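Local coordinates for NADH dehydrogenase, putative (Plasmodium falciparum, PDB 5JWC), which probably oxidises NADH and passes its electrons through bound FAD to ubiquinone, as a single-subunit type II NADH dehydrogenase of the malaria parasite, at residues Ser78-Thr83 against Arg502-Ile507; Leu321-Lys326 against Ile337-Asp342; Lys418-Thr423 against Phe453-Lys458. All blocks are in the same frame, centred on the assembly; numbering follows the deposited sequence.

Contact 1: residues Ser78-Thr83 against Arg502-Ile507; sequences SVNVCT and RFHFFI. With TRT (fragment of triton X-100), chain H; 4W0 (5-fluoro-3-methyl-2-{4-[4-(trifluoromethoxy)benzyl]phenyl}quinolin-4(1H)-one), chain K.
H504 and F505, in the first half of the C-terminal helix 499-515, receive the short helical turn 79-82 through N80 and V81. Just before them, R502 leaves the helix on the side away from segment 78-83 and runs along a bound Triton X-100 fragment. Its NH2 donates to two neighbouring ether oxygens, TRT O18 at 2.8 Å and TRT O21 at 3.0 Å, both bonds markedly bent, while W499 adds a cation-pi contact. F503 CD2 lies 4.2 Å above one face of the H504 ring, toward its rim. N80 takes the opposite face. Its CB stands 3.3 Å from the H504 ring centroid, only 4° off the normal, a CH-pi contact over the centre. CG beside the backbone N (chi1 -77°) carries the H504 ring across to N80, and chi2 of -81° turns its face to that CB; its NE2 is hydrogen-bonded to K511 NZ of the second subunit. F505 meets V81 differently. V81 CG1 comes to the ring's edge, near its plane, 3.7 Å from F505 CD1, whereas V81 CG2 settles on the helix backbone, 3.6 Å from H504 C. V79 turns instead to the quinolone inhibitor, its CG2 3.5 Å from 4W0 C12. Helices at the C-terminus of this family probably anchor the enzyme to the membrane, and the detergent beside R502 is consistent with that. No hydrogen bond joins the two segments, so the contact rests on dispersion and shape; as a lysine amine normally donates, H504 NE2 probably accepts across the dimer interface, which would suit a neutral imidazole.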
# COMPACT_ATOMS: atom_id res chain seq x y z
N SER A 78 9.01 -4.47 1.04
CA SER A 78 7.59 -4.13 0.97
C SER A 78 6.78 -4.69 2.16
O SER A 78 7.29 -5.46 2.99
CB SER A 78 6.98 -4.65 -0.33
OG SER A 78 7.06 -6.07 -0.38
N VAL A 79 5.52 -4.29 2.23
CA VAL A 79 4.67 -4.70 3.32
C VAL A 79 4.48 -6.22 3.37
O VAL A 79 4.33 -6.78 4.45
CB VAL A 79 3.31 -3.98 3.24
CG1 VAL A 79 2.30 -4.56 4.24
CG2 VAL A 79 3.51 -2.51 3.52
N ASN A 80 4.51 -6.89 2.22
CA ASN A 80 4.35 -8.36 2.24
C ASN A 80 5.48 -9.10 2.97
O ASN A 80 5.28 -10.23 3.44
CB ASN A 80 4.20 -8.90 0.81
CG ASN A 80 2.87 -8.47 0.17
OD1 ASN A 80 2.86 -7.78 -0.85
ND2 ASN A 80 1.76 -8.86 0.79
N VAL A 81 6.66 -8.48 3.03
CA VAL A 81 7.78 -9.06 3.77
C VAL A 81 7.57 -8.88 5.26
O VAL A 81 7.98 -9.73 6.05
CB VAL A 81 9.16 -8.43 3.40
CG1 VAL A 81 10.31 -9.13 4.14
CG2 VAL A 81 9.39 -8.52 1.92
N CYS A 82 6.90 -7.80 5.64
CA CYS A 82 6.87 -7.35 7.03
C CYS A 82 5.61 -7.71 7.82
O CYS A 82 5.46 -7.30 8.98
CB CYS A 82 7.02 -5.83 7.09
SG CYS A 82 8.50 -5.18 6.38
N THR A 83 4.67 -8.43 7.20
CA THR A 83 3.42 -8.77 7.88
C THR A 83 3.04 -10.23 7.70
O THR A 83 3.50 -10.90 6.78
CB THR A 83 2.23 -7.92 7.37
OG1 THR A 83 2.21 -7.97 5.95
CG2 THR A 83 2.33 -6.45 7.79
N ARG A 502 9.30 -15.14 3.04
CA ARG A 502 10.64 -15.41 2.53
C ARG A 502 10.68 -15.22 1.02
O ARG A 502 11.67 -14.71 0.48
CB ARG A 502 11.07 -16.84 2.90
CG ARG A 502 11.32 -17.02 4.38
CD ARG A 502 11.65 -18.46 4.75
NE ARG A 502 11.76 -18.59 6.20
CZ ARG A 502 11.64 -19.72 6.89
NH1 ARG A 502 11.42 -20.87 6.26
NH2 ARG A 502 11.76 -19.71 8.21
N PHE A 503 9.61 -15.66 0.36
CA PHE A 503 9.44 -15.44 -1.07
C PHE A 503 9.55 -13.94 -1.37
O PHE A 503 10.37 -13.50 -2.18
CB PHE A 503 8.08 -16.00 -1.52
CG PHE A 503 7.74 -15.71 -2.96
CD1 PHE A 503 8.23 -16.51 -3.97
CD2 PHE A 503 6.95 -14.62 -3.30
CE1 PHE A 503 7.93 -16.24 -5.30
CE2 PHE A 503 6.64 -14.35 -4.63
CZ PHE A 503 7.14 -15.16 -5.63
N HIS A 504 8.77 -13.14 -0.67
CA HIS A 504 8.79 -11.69 -0.87
C HIS A 504 10.14 -11.05 -0.52
O HIS A 504 10.61 -10.13 -1.20
CB HIS A 504 7.68 -11.03 -0.08
CG HIS A 504 6.33 -11.19 -0.71
ND1 HIS A 504 5.91 -10.39 -1.75
CD2 HIS A 504 5.31 -12.04 -0.45
CE1 HIS A 504 4.68 -10.74 -2.10
NE2 HIS A 504 4.30 -11.74 -1.33
N PHE A 505 10.75 -11.54 0.56
CA PHE A 505 12.08 -11.07 0.97
C PHE A 505 13.08 -11.18 -0.20
O PHE A 505 13.80 -10.24 -0.53
CB PHE A 505 12.55 -11.90 2.16
CG PHE A 505 13.79 -11.39 2.85
CD1 PHE A 505 13.75 -10.28 3.68
CD2 PHE A 505 14.99 -12.08 2.73
CE1 PHE A 505 14.89 -9.85 4.35
CE2 PHE A 505 16.13 -11.65 3.40
CZ PHE A 505 16.08 -10.55 4.21
N PHE A 506 13.10 -12.34 -0.83
CA PHE A 506 14.00 -12.58 -1.94
C PHE A 506 13.62 -11.71 -3.15
O PHE A 506 14.49 -11.08 -3.78
CB PHE A 506 13.98 -14.07 -2.30
CG PHE A 506 14.86 -14.42 -3.47
CD1 PHE A 506 16.21 -14.62 -3.30
CD2 PHE A 506 14.33 -14.55 -4.74
CE1 PHE A 506 17.03 -14.95 -4.38
CE2 PHE A 506 15.15 -14.88 -5.82
CZ PHE A 506 16.50 -15.07 -5.63
N ILE A 507 12.33 -11.67 -3.49
CA ILE A 507 11.87 -10.93 -4.66
C ILE A 507 12.16 -9.44 -4.52
O ILE A 507 12.60 -8.78 -5.47
CB ILE A 507 10.35 -11.12 -4.90
CG1 ILE A 507 10.03 -12.56 -5.30
CG2 ILE A 507 9.82 -10.11 -5.95
CD1 ILE A 507 10.86 -13.10 -6.45
C25 TRT H . 6.43 -23.43 7.65
O24 TRT H . 7.70 -23.03 8.12
C23 TRT H . 7.93 -21.62 8.12
C22 TRT H . 8.59 -21.24 9.43
O21 TRT H . 9.98 -21.72 9.47
C20 TRT H . 10.60 -21.50 10.73
C19 TRT H . 11.94 -22.24 10.82
O18 TRT H . 12.80 -21.84 9.73
C17 TRT H . 14.18 -22.08 9.94
C16 TRT H . 14.87 -22.41 8.57
O15 TRT H . 14.38 -21.43 7.61
C12 TRT H . 15.00 -21.44 6.30
C13 TRT H . 15.78 -22.55 5.89
C14 TRT H . 16.37 -22.55 4.63
C11 TRT H . 14.82 -20.36 5.44
C10 TRT H . 15.41 -20.36 4.17
C9 TRT H . 16.18 -21.46 3.77
C6 TRT H . 16.85 -21.46 2.39
C8 TRT H . 16.30 -22.64 1.57
C7 TRT H . 16.49 -20.16 1.67
C5 TRT H . 18.42 -21.66 2.51
C1 TRT H . 19.39 -20.68 3.31
C2 TRT H . 19.98 -19.65 2.35
C4 TRT H . 18.79 -19.93 4.51
C3 TRT H . 20.51 -21.54 3.87
C1 4W0 K . -4.07 -5.01 -3.79
C2 4W0 K . -3.81 -4.28 -2.62
C3 4W0 K . -2.73 -4.68 -1.80
C4 4W0 K . -1.90 -5.77 -2.12
C5 4W0 K . -2.17 -6.48 -3.29
C6 4W0 K . -3.24 -6.11 -4.12
O1 4W0 K . -3.11 0.51 9.27
C7 4W0 K . -0.75 -6.18 -1.22
C8 4W0 K . -0.50 -5.41 -0.02
C9 4W0 K . -1.40 -4.28 0.29
C10 4W0 K . -1.24 -3.34 1.43
C11 4W0 K . -0.03 -2.64 1.42
C12 4W0 K . 0.23 -1.73 2.41
C13 4W0 K . -0.75 -1.49 3.35
C14 4W0 K . -1.98 -2.15 3.34
C15 4W0 K . -2.23 -3.08 2.35
O2 4W0 K . -0.03 -7.14 -1.48
N 4W0 K . -2.47 -3.90 -0.59
C16 4W0 K . -0.39 -0.45 4.35
C17 4W0 K . -1.14 -0.26 5.64
C18 4W0 K . -1.22 -1.26 6.59
C19 4W0 K . -1.87 -1.01 7.79
C20 4W0 K . -2.43 0.24 8.05
C21 4W0 K . -2.32 1.24 7.08
C22 4W0 K . -1.67 1.00 5.88
C23 4W0 K . 0.67 -5.80 0.87
F1 4W0 K . -1.41 -7.52 -3.61
C24 4W0 K . -4.30 -0.18 9.65
F2 4W0 K . -4.86 -0.67 8.53
F3 4W0 K . -5.18 0.65 10.25
F4 4W0 K . -4.04 -1.13 10.59

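Contact 2: residues Leu321-Lys326 against Ile337-Asp342; sequences LKVDEK and IYAIGD. With FAD (flavin-adenine dinucleotide), chain C.
L321 swings its CG opposite the backbone N (chi1 -169°) and V323 keeps CG1 beside its own (chi1 -55°); these torsions place L321 CD2 and V323 CG1 against the A339 methyl. Each lies 3.8 Å from A339 CB, and the methyl meets both branches, which reach it from the same strand, 321-323. Further along, the chain leaves that strand in an Asx turn: K326 N donates to D324 OD2 over 2.9 Å, reaching it from above the carboxylate plane, while D324 OD1 makes a salt bridge to R328. The turn brings the K326 carbonyl to the rim of the Y338 ring, where K326 O lies near the ring plane, 3.5 Å from CE1. Y338 also meets helix 424-440, where F438 is edge-to-face with its ring. Strand 337-339 is an outer strand of the mixed sheet of the FAD-binding Rossmann-type domain, and the sequence YAIGD matches the second flavin-binding motif of the pyridine nucleotide-disulphide oxidoreductases. Past the strand, G341 brings its CA to 3.3 Å from FAD O2P with no side chain intervening. D342 N then donates to FAD O2P at 2.8 Å in a nearly straight bond (163°), and the D342 carboxylate accepts from the ribityl hydroxyl, FAD O3' to OD1, over 3.1 Å. D342 thus spends its amide N-H on the anionic phosphate and its carboxylate on a hydroxyl donor, while G341 N is bonded to E430; no hydrogen bond joins the two segments, and L321 and V323 meet A339 mainly through carbon.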
# COMPACT_ATOMS: atom_id res chain seq x y z
N LEU A 321 3.56 -4.12 34.71
CA LEU A 321 2.99 -5.37 35.15
C LEU A 321 4.09 -6.35 35.57
O LEU A 321 4.97 -6.67 34.78
CB LEU A 321 2.14 -5.97 34.03
CG LEU A 321 1.28 -7.16 34.45
CD1 LEU A 321 0.37 -6.78 35.62
CD2 LEU A 321 0.44 -7.65 33.28
N LYS A 322 4.03 -6.84 36.81
CA LYS A 322 5.02 -7.81 37.28
C LYS A 322 4.51 -9.24 37.17
O LYS A 322 3.36 -9.52 37.54
CB LYS A 322 5.43 -7.52 38.72
CG LYS A 322 6.16 -6.20 38.96
CD LYS A 322 7.61 -6.29 38.45
CE LYS A 322 8.49 -5.18 39.06
NZ LYS A 322 9.75 -5.77 39.65
N VAL A 323 5.35 -10.14 36.68
CA VAL A 323 5.01 -11.56 36.65
C VAL A 323 6.06 -12.34 37.42
O VAL A 323 7.18 -11.85 37.62
CB VAL A 323 4.93 -12.12 35.21
CG1 VAL A 323 3.95 -11.29 34.39
CG2 VAL A 323 6.33 -12.10 34.57
N ASP A 324 5.73 -13.55 37.83
CA ASP A 324 6.73 -14.35 38.51
C ASP A 324 7.59 -15.11 37.51
O ASP A 324 7.46 -14.92 36.29
CB ASP A 324 6.07 -15.32 39.52
CG ASP A 324 5.15 -16.37 38.86
OD1 ASP A 324 4.30 -16.92 39.60
OD2 ASP A 324 5.26 -16.68 37.64
N GLU A 325 8.45 -15.99 38.02
CA GLU A 325 9.44 -16.68 37.19
C GLU A 325 8.83 -17.64 36.19
O GLU A 325 9.52 -18.16 35.31
CB GLU A 325 10.45 -17.41 38.08
CG GLU A 325 9.87 -18.60 38.91
CD GLU A 325 9.08 -18.19 40.15
OE1 GLU A 325 9.05 -16.99 40.50
OE2 GLU A 325 8.48 -19.08 40.77
N LYS A 326 7.52 -17.85 36.31
CA LYS A 326 6.79 -18.74 35.41
C LYS A 326 5.85 -17.95 34.51
O LYS A 326 5.03 -18.53 33.80
CB LYS A 326 6.02 -19.79 36.23
CG LYS A 326 6.91 -20.90 36.77
CD LYS A 326 6.19 -21.72 37.84
CE LYS A 326 7.11 -22.81 38.38
NZ LYS A 326 6.55 -23.50 39.60
N ILE A 337 -3.82 -15.85 34.94
CA ILE A 337 -3.39 -14.79 34.04
C ILE A 337 -1.86 -14.79 33.87
O ILE A 337 -1.13 -14.81 34.86
CB ILE A 337 -3.88 -13.41 34.53
CG1 ILE A 337 -5.40 -13.44 34.74
CG2 ILE A 337 -3.50 -12.29 33.53
CD1 ILE A 337 -5.98 -12.11 35.12
N TYR A 338 -1.40 -14.79 32.61
CA TYR A 338 0.02 -14.74 32.28
C TYR A 338 0.28 -13.47 31.46
O TYR A 338 -0.63 -12.91 30.86
CB TYR A 338 0.46 -15.96 31.46
CG TYR A 338 0.43 -17.28 32.19
CD1 TYR A 338 1.60 -17.88 32.63
CD2 TYR A 338 -0.78 -17.95 32.41
CE1 TYR A 338 1.59 -19.09 33.28
CE2 TYR A 338 -0.80 -19.18 33.07
CZ TYR A 338 0.39 -19.74 33.50
OH TYR A 338 0.42 -20.93 34.15
N ALA A 339 1.53 -13.00 31.45
CA ALA A 339 1.89 -11.88 30.59
C ALA A 339 3.26 -12.13 30.01
O ALA A 339 4.13 -12.69 30.68
CB ALA A 339 1.85 -10.58 31.33
N ILE A 340 3.46 -11.73 28.75
CA ILE A 340 4.73 -11.96 28.06
C ILE A 340 5.08 -10.74 27.22
O ILE A 340 4.21 -9.93 26.90
CB ILE A 340 4.68 -13.20 27.15
CG1 ILE A 340 3.63 -13.01 26.04
CG2 ILE A 340 4.36 -14.46 27.94
CD1 ILE A 340 3.49 -14.27 25.13
N GLY A 341 6.35 -10.59 26.86
CA GLY A 341 6.73 -9.48 25.99
C GLY A 341 6.95 -8.16 26.70
O GLY A 341 7.27 -8.14 27.89
N ASP A 342 6.78 -7.06 25.97
CA ASP A 342 7.13 -5.72 26.45
C ASP A 342 6.22 -5.16 27.55
O ASP A 342 6.55 -4.15 28.18
CB ASP A 342 7.08 -4.71 25.31
CG ASP A 342 8.25 -4.85 24.35
OD1 ASP A 342 9.10 -5.75 24.51
OD2 ASP A 342 8.28 -4.04 23.39
PA FAD C . 4.06 -6.15 20.02
O1A FAD C . 4.16 -4.67 19.76
O2A FAD C . 4.86 -6.98 19.08
O5B FAD C . 2.52 -6.62 19.99
C5B FAD C . 1.54 -6.02 20.81
C4B FAD C . 0.20 -6.41 20.23
O4B FAD C . -0.83 -6.07 21.15
C3B FAD C . -0.09 -5.66 18.93
O3B FAD C . -0.71 -6.55 18.02
C2B FAD C . -1.12 -4.63 19.34
O2B FAD C . -1.98 -4.32 18.27
C1B FAD C . -1.85 -5.40 20.43
N9A FAD C . -2.59 -4.59 21.39
C8A FAD C . -2.27 -3.35 21.88
N7A FAD C . -3.24 -2.99 22.76
C5A FAD C . -4.16 -3.97 22.83
C6A FAD C . -5.33 -4.10 23.56
N6A FAD C . -5.68 -3.17 24.44
N1A FAD C . -6.08 -5.25 23.43
C2A FAD C . -5.66 -6.26 22.58
N3A FAD C . -4.49 -6.12 21.85
C4A FAD C . -3.77 -4.99 21.97
N1 FAD C . 13.45 -6.52 18.82
C2 FAD C . 14.49 -7.37 18.57
O2 FAD C . 14.69 -8.32 19.33
N3 FAD C . 15.32 -7.19 17.48
C4 FAD C . 15.12 -6.15 16.60
O4 FAD C . 15.87 -6.02 15.62
C4X FAD C . 14.06 -5.29 16.83
N5 FAD C . 13.82 -4.23 15.98
C5X FAD C . 12.74 -3.38 16.23
C6 FAD C . 12.48 -2.34 15.36
C7 FAD C . 11.42 -1.47 15.59
C7M FAD C . 11.18 -0.33 14.62
C8 FAD C . 10.60 -1.66 16.69
C8M FAD C . 9.45 -0.73 16.95
C9 FAD C . 10.86 -2.72 17.56
C9A FAD C . 11.92 -3.58 17.33
N10 FAD C . 12.18 -4.64 18.19
C10 FAD C . 13.23 -5.48 17.94
C1' FAD C . 11.35 -4.86 19.42
C2' FAD C . 10.14 -5.73 19.25
O2' FAD C . 9.33 -5.19 18.24
C3' FAD C . 9.35 -5.67 20.55
O3' FAD C . 10.17 -6.01 21.65
C4' FAD C . 8.20 -6.65 20.40
O4' FAD C . 7.29 -6.05 19.52
C5' FAD C . 7.53 -6.97 21.73
O5' FAD C . 6.54 -7.94 21.46
P FAD C . 5.08 -7.81 22.15
O1P FAD C . 4.26 -9.02 21.79
O2P FAD C . 5.32 -7.61 23.62
O3P FAD C . 4.48 -6.43 21.55

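Contact 3: residues Lys418-Thr423 against Phe453-Lys458; sequences KSPTPT and FIEKWK. With FAD (flavin-adenine dinucleotide), chain C.
P420 lies against the carboxylate of E455 and the rim of F453. E455 OE2 approaches P420 CA to 3.3 Å and P420 CB to 3.6 Å, the two side chains passing at a slant, while P420 CG reaches the edge of the F453 ring near its plane, 3.9 Å from CE2. A water extends the same carboxylate to the neighbouring backbone: it donates to E455 OE2 over 2.7 Å and accepts from T421 N over 3.1 Å. E455 reaches this place because its CG lies between the backbone N and carbonyl carbon (chi1 73°) and the chain then folds back at chi2 (-87°). K390 forms a salt bridge with E455 OE2, which would favour the ionised acid, and it also binds the K418 carbonyl, tying both loops to one lysine. The loop 418-423 then leads to the flavin through an inverse gamma turn centred on P422, and T423 is the N-cap of helix 424-440, its OG1 accepting from N426 N. That helix starts at the isoalloxazine, T423 CB being 3.1 Å from FAD O2, an arrangement in which the helix dipole could polarise the flavin's pyrimidine end, as in related flavoenzymes. P422 O also comes within 3.2 Å of the ribityl oxygen FAD O3'. Farther out, Y433 of helix 424-440 meets the F453 ring edge-to-face, and N426 and E430 of the same helix touch P420. On the strand 344-346 side, S419 OG is hydrogen-bonded to I346 N, and I346 touches both P420 and F453.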
# COMPACT_ATOMS: atom_id res chain seq x y z
N LYS A 418 18.10 -9.17 36.32
CA LYS A 418 17.52 -8.26 35.33
C LYS A 418 16.48 -9.01 34.53
O LYS A 418 16.72 -10.13 34.03
CB LYS A 418 18.60 -7.62 34.45
CG LYS A 418 19.54 -6.73 35.28
CD LYS A 418 20.83 -6.36 34.59
CE LYS A 418 21.73 -5.58 35.56
NZ LYS A 418 21.98 -6.34 36.84
N SER A 419 15.29 -8.42 34.45
CA SER A 419 14.20 -8.97 33.66
C SER A 419 14.62 -9.04 32.18
O SER A 419 15.50 -8.29 31.75
CB SER A 419 12.96 -8.08 33.83
OG SER A 419 11.77 -8.74 33.45
N PRO A 420 14.00 -9.95 31.40
CA PRO A 420 14.35 -9.97 29.97
C PRO A 420 14.16 -8.59 29.33
O PRO A 420 13.18 -7.89 29.60
CB PRO A 420 13.37 -11.00 29.39
CG PRO A 420 13.05 -11.91 30.59
CD PRO A 420 13.05 -11.00 31.77
N THR A 421 15.12 -8.19 28.51
CA THR A 421 15.03 -6.92 27.79
C THR A 421 13.81 -6.90 26.86
O THR A 421 13.38 -7.96 26.41
CB THR A 421 16.30 -6.69 26.97
OG1 THR A 421 16.55 -7.86 26.17
CG2 THR A 421 17.50 -6.48 27.90
N PRO A 422 13.23 -5.71 26.61
CA PRO A 422 12.03 -5.65 25.75
C PRO A 422 12.37 -5.81 24.27
O PRO A 422 12.46 -4.82 23.53
CB PRO A 422 11.47 -4.26 26.04
CG PRO A 422 12.70 -3.43 26.39
CD PRO A 422 13.62 -4.39 27.13
N THR A 423 12.54 -7.05 23.84
CA THR A 423 12.90 -7.35 22.46
C THR A 423 11.99 -8.40 21.82
O THR A 423 11.30 -9.16 22.52
CB THR A 423 14.34 -7.86 22.36
OG1 THR A 423 14.44 -9.11 23.07
CG2 THR A 423 15.33 -6.83 22.95
N PHE A 453 11.33 -19.45 33.51
CA PHE A 453 11.76 -18.96 32.21
C PHE A 453 13.15 -18.32 32.27
O PHE A 453 13.40 -17.42 33.05
CB PHE A 453 10.79 -17.93 31.63
CG PHE A 453 11.29 -17.31 30.36
CD1 PHE A 453 11.36 -18.06 29.19
CD2 PHE A 453 11.74 -15.99 30.34
CE1 PHE A 453 11.84 -17.50 28.01
CE2 PHE A 453 12.24 -15.43 29.17
CZ PHE A 453 12.29 -16.18 28.00
N ILE A 454 14.06 -18.82 31.42
CA ILE A 454 15.38 -18.21 31.27
C ILE A 454 15.67 -17.97 29.79
O ILE A 454 15.73 -18.91 29.01
CB ILE A 454 16.48 -19.09 31.86
CG1 ILE A 454 16.27 -19.28 33.35
CG2 ILE A 454 17.86 -18.47 31.61
CD1 ILE A 454 17.06 -20.42 33.91
N GLU A 455 15.85 -16.71 29.41
CA GLU A 455 16.04 -16.38 28.00
C GLU A 455 17.47 -16.64 27.53
O GLU A 455 18.39 -16.73 28.34
CB GLU A 455 15.67 -14.92 27.73
CG GLU A 455 16.68 -13.90 28.27
CD GLU A 455 16.40 -13.51 29.72
OE1 GLU A 455 15.90 -14.36 30.50
OE2 GLU A 455 16.67 -12.34 30.09
N LYS A 456 17.64 -16.78 26.22
CA LYS A 456 18.95 -16.97 25.64
C LYS A 456 19.28 -15.84 24.65
O LYS A 456 18.56 -15.61 23.67
CB LYS A 456 19.03 -18.33 24.95
CG LYS A 456 20.33 -18.53 24.15
CD LYS A 456 20.55 -19.98 23.75
CE LYS A 456 21.76 -20.13 22.82
NZ LYS A 456 22.98 -20.60 23.54
N TRP A 457 20.38 -15.15 24.91
CA TRP A 457 20.76 -14.07 24.01
C TRP A 457 21.37 -14.63 22.72
O TRP A 457 22.29 -15.45 22.76
CB TRP A 457 21.74 -13.12 24.69
CG TRP A 457 22.14 -11.99 23.79
CD1 TRP A 457 21.31 -11.08 23.19
CD2 TRP A 457 23.47 -11.66 23.39
NE1 TRP A 457 22.05 -10.20 22.43
CE2 TRP A 457 23.38 -10.53 22.54
CE3 TRP A 457 24.72 -12.20 23.66
CZ2 TRP A 457 24.50 -9.93 21.97
CZ3 TRP A 457 25.84 -11.61 23.09
CH2 TRP A 457 25.73 -10.49 22.25
N LYS A 458 20.86 -14.19 21.58
CA LYS A 458 21.31 -14.73 20.30
C LYS A 458 22.13 -13.70 19.51
O LYS A 458 22.66 -14.00 18.45
CB LYS A 458 20.12 -15.18 19.46
CG LYS A 458 19.11 -16.06 20.21
CD LYS A 458 19.54 -17.51 20.21
CE LYS A 458 18.48 -18.41 20.87
NZ LYS A 458 17.14 -18.27 20.21
PA FAD C . 4.06 -6.15 20.02
O1A FAD C . 4.16 -4.67 19.76
O2A FAD C . 4.86 -6.98 19.08
O5B FAD C . 2.52 -6.62 19.99
C5B FAD C . 1.54 -6.02 20.81
C4B FAD C . 0.20 -6.41 20.23
O4B FAD C . -0.83 -6.07 21.15
C3B FAD C . -0.09 -5.66 18.93
O3B FAD C . -0.71 -6.55 18.02
C2B FAD C . -1.12 -4.63 19.34
O2B FAD C . -1.98 -4.32 18.27
C1B FAD C . -1.85 -5.40 20.43
N9A FAD C . -2.59 -4.59 21.39
C8A FAD C . -2.27 -3.35 21.88
N7A FAD C . -3.24 -2.99 22.76
C5A FAD C . -4.16 -3.97 22.83
C6A FAD C . -5.33 -4.10 23.56
N6A FAD C . -5.68 -3.17 24.44
N1A FAD C . -6.08 -5.25 23.43
C2A FAD C . -5.66 -6.26 22.58
N3A FAD C . -4.49 -6.12 21.85
C4A FAD C . -3.77 -4.99 21.97
N1 FAD C . 13.45 -6.52 18.82
C2 FAD C . 14.49 -7.37 18.57
O2 FAD C . 14.69 -8.32 19.33
N3 FAD C . 15.32 -7.19 17.48
C4 FAD C . 15.12 -6.15 16.60
O4 FAD C . 15.87 -6.02 15.62
C4X FAD C . 14.06 -5.29 16.83
N5 FAD C . 13.82 -4.23 15.98
C5X FAD C . 12.74 -3.38 16.23
C6 FAD C . 12.48 -2.34 15.36
C7 FAD C . 11.42 -1.47 15.59
C7M FAD C . 11.18 -0.33 14.62
C8 FAD C . 10.60 -1.66 16.69
C8M FAD C . 9.45 -0.73 16.95
C9 FAD C . 10.86 -2.72 17.56
C9A FAD C . 11.92 -3.58 17.33
N10 FAD C . 12.18 -4.64 18.19
C10 FAD C . 13.23 -5.48 17.94
C1' FAD C . 11.35 -4.86 19.42
C2' FAD C . 10.14 -5.73 19.25
O2' FAD C . 9.33 -5.19 18.24
C3' FAD C . 9.35 -5.67 20.55
O3' FAD C . 10.17 -6.01 21.65
C4' FAD C . 8.20 -6.65 20.40
O4' FAD C . 7.29 -6.05 19.52
C5' FAD C . 7.53 -6.97 21.73
O5' FAD C . 6.54 -7.94 21.46
P FAD C . 5.08 -7.81 22.15
O1P FAD C . 4.26 -9.02 21.79
O2P FAD C . 5.32 -7.61 23.62
O3P FAD C . 4.48 -6.43 21.55
O HOH W 1 17.36 -10.33 28.38

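Contacts 2 and 3 are neighbours, their centres 13 Å apart, joined by a probable backbone hydrogen bond from F453 N to E325 O (2.9 Å) and by D342 packing against P422. Both also border strand 344-346 and helix 424-440, and each reaches FAD, which is bonded by the D342 loop and approached by the loop that starts that helix. Contact 1 stands apart, about 32 Å from contact 2 and 27 Å from contact 3 between centres. Along the chain, contact 2 closes before contact 3 opens, and both are nested within the long loop closed by contact 1, which fastens the C-terminal helix onto the nucleotide-binding part beside the inhibitor and the second subunit.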